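Local coordinates for HTH-type transcriptional regulator mcbR (PDB 4P9F), which binds the promoter region of McbA and represses its expression, so preventing colanic acid overproduction and mucoidy, and is important for biofilm formation, at residues Glu177-Leu182 with Gln203-Ile208; Ala184-Lys187 with Gly193-His196. All coordinates share one frame; numbering follows the deposited sequence.

Contact 1. Residues Glu177-Leu182 with Gln203-Ile208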
# COMPACT_ATOMS: atom_id res chain seq x y z
N GLU A 177 11.55 13.71 -22.82
CA GLU A 177 10.86 13.32 -24.04
C GLU A 177 9.85 12.21 -23.76
O GLU A 177 8.76 12.19 -24.34
CB GLU A 177 11.85 12.89 -25.12
CG GLU A 177 12.39 14.05 -25.93
CD GLU A 177 11.29 14.93 -26.50
OE1 GLU A 177 10.51 14.46 -27.35
OE2 GLU A 177 11.20 16.10 -26.07
N ASN A 178 10.21 11.28 -22.88
CA ASN A 178 9.26 10.23 -22.50
C ASN A 178 7.99 10.78 -21.86
O ASN A 178 6.93 10.18 -22.00
CB ASN A 178 9.92 9.21 -21.57
CG ASN A 178 10.77 8.19 -22.32
OD1 ASN A 178 10.47 7.81 -23.45
ND2 ASN A 178 11.84 7.72 -21.68
N TYR A 179 8.10 11.93 -21.20
CA TYR A 179 6.94 12.57 -20.58
C TYR A 179 6.03 13.17 -21.65
O TYR A 179 4.80 13.04 -21.58
CB TYR A 179 7.38 13.65 -19.58
CG TYR A 179 7.98 13.10 -18.30
CD1 TYR A 179 9.30 12.69 -18.26
CD2 TYR A 179 7.23 13.00 -17.13
CE1 TYR A 179 9.87 12.18 -17.11
CE2 TYR A 179 7.79 12.49 -15.96
CZ TYR A 179 9.11 12.08 -15.97
OH TYR A 179 9.70 11.57 -14.83
N HIS A 180 6.63 13.81 -22.66
CA HIS A 180 5.89 14.29 -23.82
C HIS A 180 5.15 13.16 -24.51
O HIS A 180 3.97 13.28 -24.85
CB HIS A 180 6.84 14.95 -24.84
CG HIS A 180 7.39 16.27 -24.40
ND1 HIS A 180 6.60 17.40 -24.27
CD2 HIS A 180 8.64 16.65 -24.06
CE1 HIS A 180 7.34 18.41 -23.88
NE2 HIS A 180 8.59 17.99 -23.74
N LEU A 181 5.84 12.03 -24.68
CA LEU A 181 5.26 10.87 -25.34
C LEU A 181 4.11 10.29 -24.52
O LEU A 181 3.09 9.88 -25.07
CB LEU A 181 6.35 9.82 -25.60
CG LEU A 181 7.39 10.21 -26.66
CD1 LEU A 181 8.47 9.14 -26.80
CD2 LEU A 181 6.69 10.43 -28.00
N LEU A 182 4.26 10.27 -23.20
CA LEU A 182 3.19 9.79 -22.33
C LEU A 182 1.95 10.69 -22.45
O LEU A 182 0.82 10.21 -22.53
CB LEU A 182 3.66 9.74 -20.88
CG LEU A 182 2.58 9.36 -19.88
CD1 LEU A 182 2.03 7.98 -20.22
CD2 LEU A 182 3.13 9.39 -18.45
N GLN A 203 11.80 2.97 -15.93
CA GLN A 203 13.06 2.29 -16.20
C GLN A 203 14.25 3.25 -16.22
O GLN A 203 15.28 3.00 -15.58
CB GLN A 203 13.00 1.52 -17.53
CG GLN A 203 12.31 0.19 -17.43
CD GLN A 203 12.24 -0.52 -18.77
OE1 GLN A 203 12.99 -0.20 -19.70
NE2 GLN A 203 11.32 -1.47 -18.87
N GLN A 204 14.10 4.36 -16.93
CA GLN A 204 15.21 5.31 -17.03
C GLN A 204 15.48 6.02 -15.69
O GLN A 204 16.63 6.28 -15.35
CB GLN A 204 14.94 6.34 -18.14
CG GLN A 204 13.81 7.35 -17.85
CD GLN A 204 13.57 8.34 -18.99
OE1 GLN A 204 14.04 8.15 -20.12
NE2 GLN A 204 12.83 9.41 -18.70
N ASN A 205 14.43 6.29 -14.90
CA ASN A 205 14.62 6.98 -13.62
C ASN A 205 15.26 6.06 -12.57
O ASN A 205 16.14 6.48 -11.80
CB ASN A 205 13.29 7.57 -13.10
CG ASN A 205 12.78 8.74 -13.95
OD1 ASN A 205 13.51 9.27 -14.79
ND2 ASN A 205 11.55 9.16 -13.72
N ILE A 206 14.83 4.81 -12.56
CA ILE A 206 15.39 3.79 -11.69
C ILE A 206 16.87 3.54 -11.99
O ILE A 206 17.68 3.37 -11.07
CB ILE A 206 14.58 2.46 -11.83
CG1 ILE A 206 13.20 2.59 -11.16
CG2 ILE A 206 15.31 1.27 -11.22
CD1 ILE A 206 12.25 1.45 -11.54
N ALA A 207 17.21 3.52 -13.27
CA ALA A 207 18.58 3.30 -13.70
C ALA A 207 19.52 4.34 -13.07
O ALA A 207 20.65 4.03 -12.68
CB ALA A 207 18.67 3.35 -15.22
N ILE A 208 19.03 5.56 -12.97
CA ILE A 208 19.77 6.63 -12.31
C ILE A 208 19.94 6.35 -10.82
O ILE A 208 21.03 6.56 -10.27
CB ILE A 208 19.07 7.98 -12.51
CG1 ILE A 208 18.91 8.28 -14.00
CG2 ILE A 208 19.85 9.11 -11.83
CD1 ILE A 208 18.11 9.52 -14.27
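Asn178 and Gln204 mark the nearest approach of two helical segments, Glu177-Leu182 and Gln203-Ile208, that run nearly antiparallel, their directions 155° apart. The axes come no closer than 12.6 Å, and even the nearest pair, Asn178 CA and Gln204 CA, stands 9.5 Å apart. Across this distance the backbones cannot interlock, and polar side chains reach over it instead. Gln204 carries much of the contact: its CG sits between the backbone N and the carbonyl carbon (chi1 70°), and the chain then runs extended, carrying the amide to the other helix. There Asn178 ND2 meets Gln204 OE1 at 2.7 Å, but the bond is weak, strongly bent at the hydrogen, and the amide planes lie 44° apart. A further tie of this glutamine lies beyond the segments, where Gln204 NE2 hydrogen-bonds to His175 O, in the backbone just before helix 177-187.

The two helices are the last of the chain, a hairpin belonging to the all-helical FCD domain of this GntR-family regulator. Here the helices stand well apart, and Tyr179 lies between them. Its ring packs against Leu110 and Leu113 of helix 100-119 and Ile201 of helix 191-210, while the hydroxyl reaches Asn205. Asn205 ND2 appears to donate to Tyr179 OH over 3.2 Å, a bond left in some doubt because the hydroxyl's place is not sure. Arg133 of helix 122-138 touches both residues. Shortening Gln204 to an alanine would remove both amide atoms and would probably leave His175 O without this donor and Asn178 ND2 without its weak acceptor. The Gln204 amide nitrogen also lies obliquely to the tyrosine ring, with NE2 4.4 Å from Tyr179 CE1.

Contact 2. Residues Ala184-Lys187 with Gly193-His196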
# COMPACT_ATOMS: atom_id res chain seq x y z
N ALA A 184 1.10 12.57 -24.98
CA ALA A 184 0.53 12.30 -26.31
C ALA A 184 -0.30 11.00 -26.31
O ALA A 184 -1.38 10.94 -26.91
CB ALA A 184 1.63 12.23 -27.34
N ALA A 185 0.21 9.98 -25.65
CA ALA A 185 -0.50 8.70 -25.55
C ALA A 185 -1.80 8.85 -24.76
O ALA A 185 -2.81 8.24 -25.10
CB ALA A 185 0.41 7.62 -24.89
N LEU A 186 -1.76 9.66 -23.71
CA LEU A 186 -2.96 9.96 -22.92
C LEU A 186 -3.98 10.70 -23.77
O LEU A 186 -5.15 10.35 -23.78
CB LEU A 186 -2.60 10.77 -21.66
CG LEU A 186 -1.87 9.99 -20.55
CD1 LEU A 186 -1.31 10.94 -19.49
CD2 LEU A 186 -2.82 9.00 -19.91
N LYS A 187 -3.52 11.70 -24.53
CA LYS A 187 -4.40 12.45 -25.44
C LYS A 187 -4.99 11.56 -26.53
O LYS A 187 -6.15 11.72 -26.90
CB LYS A 187 -3.64 13.61 -26.08
CG LYS A 187 -3.25 14.73 -25.12
CD LYS A 187 -2.55 15.88 -25.84
N GLY A 193 0.04 2.29 -25.17
CA GLY A 193 1.05 3.31 -25.36
C GLY A 193 1.34 4.04 -24.05
O GLY A 193 2.48 4.41 -23.77
N CYS A 194 0.30 4.27 -23.25
CA CYS A 194 0.48 4.93 -21.95
C CYS A 194 1.30 4.05 -21.02
O CYS A 194 2.19 4.52 -20.32
CB CYS A 194 -0.87 5.25 -21.30
SG CYS A 194 -1.80 6.59 -22.08
N ARG A 195 0.98 2.76 -21.01
CA ARG A 195 1.72 1.81 -20.17
C ARG A 195 3.18 1.72 -20.60
O ARG A 195 4.09 1.71 -19.75
CB ARG A 195 1.07 0.43 -20.19
CG ARG A 195 -0.22 0.35 -19.37
CD ARG A 195 -0.82 -1.05 -19.41
NE ARG A 195 -1.28 -1.47 -18.09
CZ ARG A 195 -0.67 -2.37 -17.32
NH1 ARG A 195 0.43 -2.98 -17.75
NH2 ARG A 195 -1.17 -2.66 -16.13
N HIS A 196 3.40 1.68 -21.90
CA HIS A 196 4.74 1.60 -22.44
C HIS A 196 5.58 2.85 -22.09
O HIS A 196 6.71 2.73 -21.64
CB HIS A 196 4.68 1.40 -23.96
CG HIS A 196 6.02 1.47 -24.64
ND1 HIS A 196 6.57 2.65 -25.08
CD2 HIS A 196 6.91 0.50 -24.95
CE1 HIS A 196 7.75 2.41 -25.63
NE2 HIS A 196 7.98 1.11 -25.56
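Close to the turn of a helical hairpin, where helix 177-187 ends and helix 191-210 has just begun, Ala185 meets Cys194; both segments belong to the FCD domain. The backbones are close here, with Ala185 CA and Cys194 CA 5.3 Å apart, consistent with the small residues that meet at this point. Backbone-level packing comes first: the methyl of Ala185 is directed at the second helix and rests on its main chain, CB lying 3.8 Å from Gly193 C. The same methyl lies against the Gly193-Cys194 peptide, with Ala185 CB 3.7 Å from Cys194 N.

Apolar side-chain packing centres on the sulfur of Cys194. With SG anti to the carbonyl carbon (chi1 -71°), the thiol reaches over to the first helix and lies alongside its backbone between Ala185 and Leu186. From there SG touches the alanine methyl, Ala185 CB, at 3.7 Å. The surroundings are apolar too: Val91 and Val95 of helix 73-95 lie against Cys194, and Val95, again, and Leu106 of helix 100-119 against Leu186. Of the two leucine methyls it is CD2 that closes on the sulfur, with Leu186 CD2 3.4 Å from Cys194 SG.

In the fold
Contacts 1 and 2 join the same pair of helices, 177-187 and 191-210, with their centres about 13 Å apart, and show how one hairpin changes its chemistry along its length. Contact 2, beside the turn, is buried and held by apolar packing, with an alanine, a glycine and a cysteine at short backbone separation and one leucine. Contact 1, farther from the turn, is partly buried and polar: the helices have diverged, and amides and a phenol span the greater distance. The two meet where Leu182 CD1 packs on Cys194 O at 3.5 Å. Both also lean on helix 100-119, but helix 122-138 backs contact 1 whereas helix 73-95 covers contact 2.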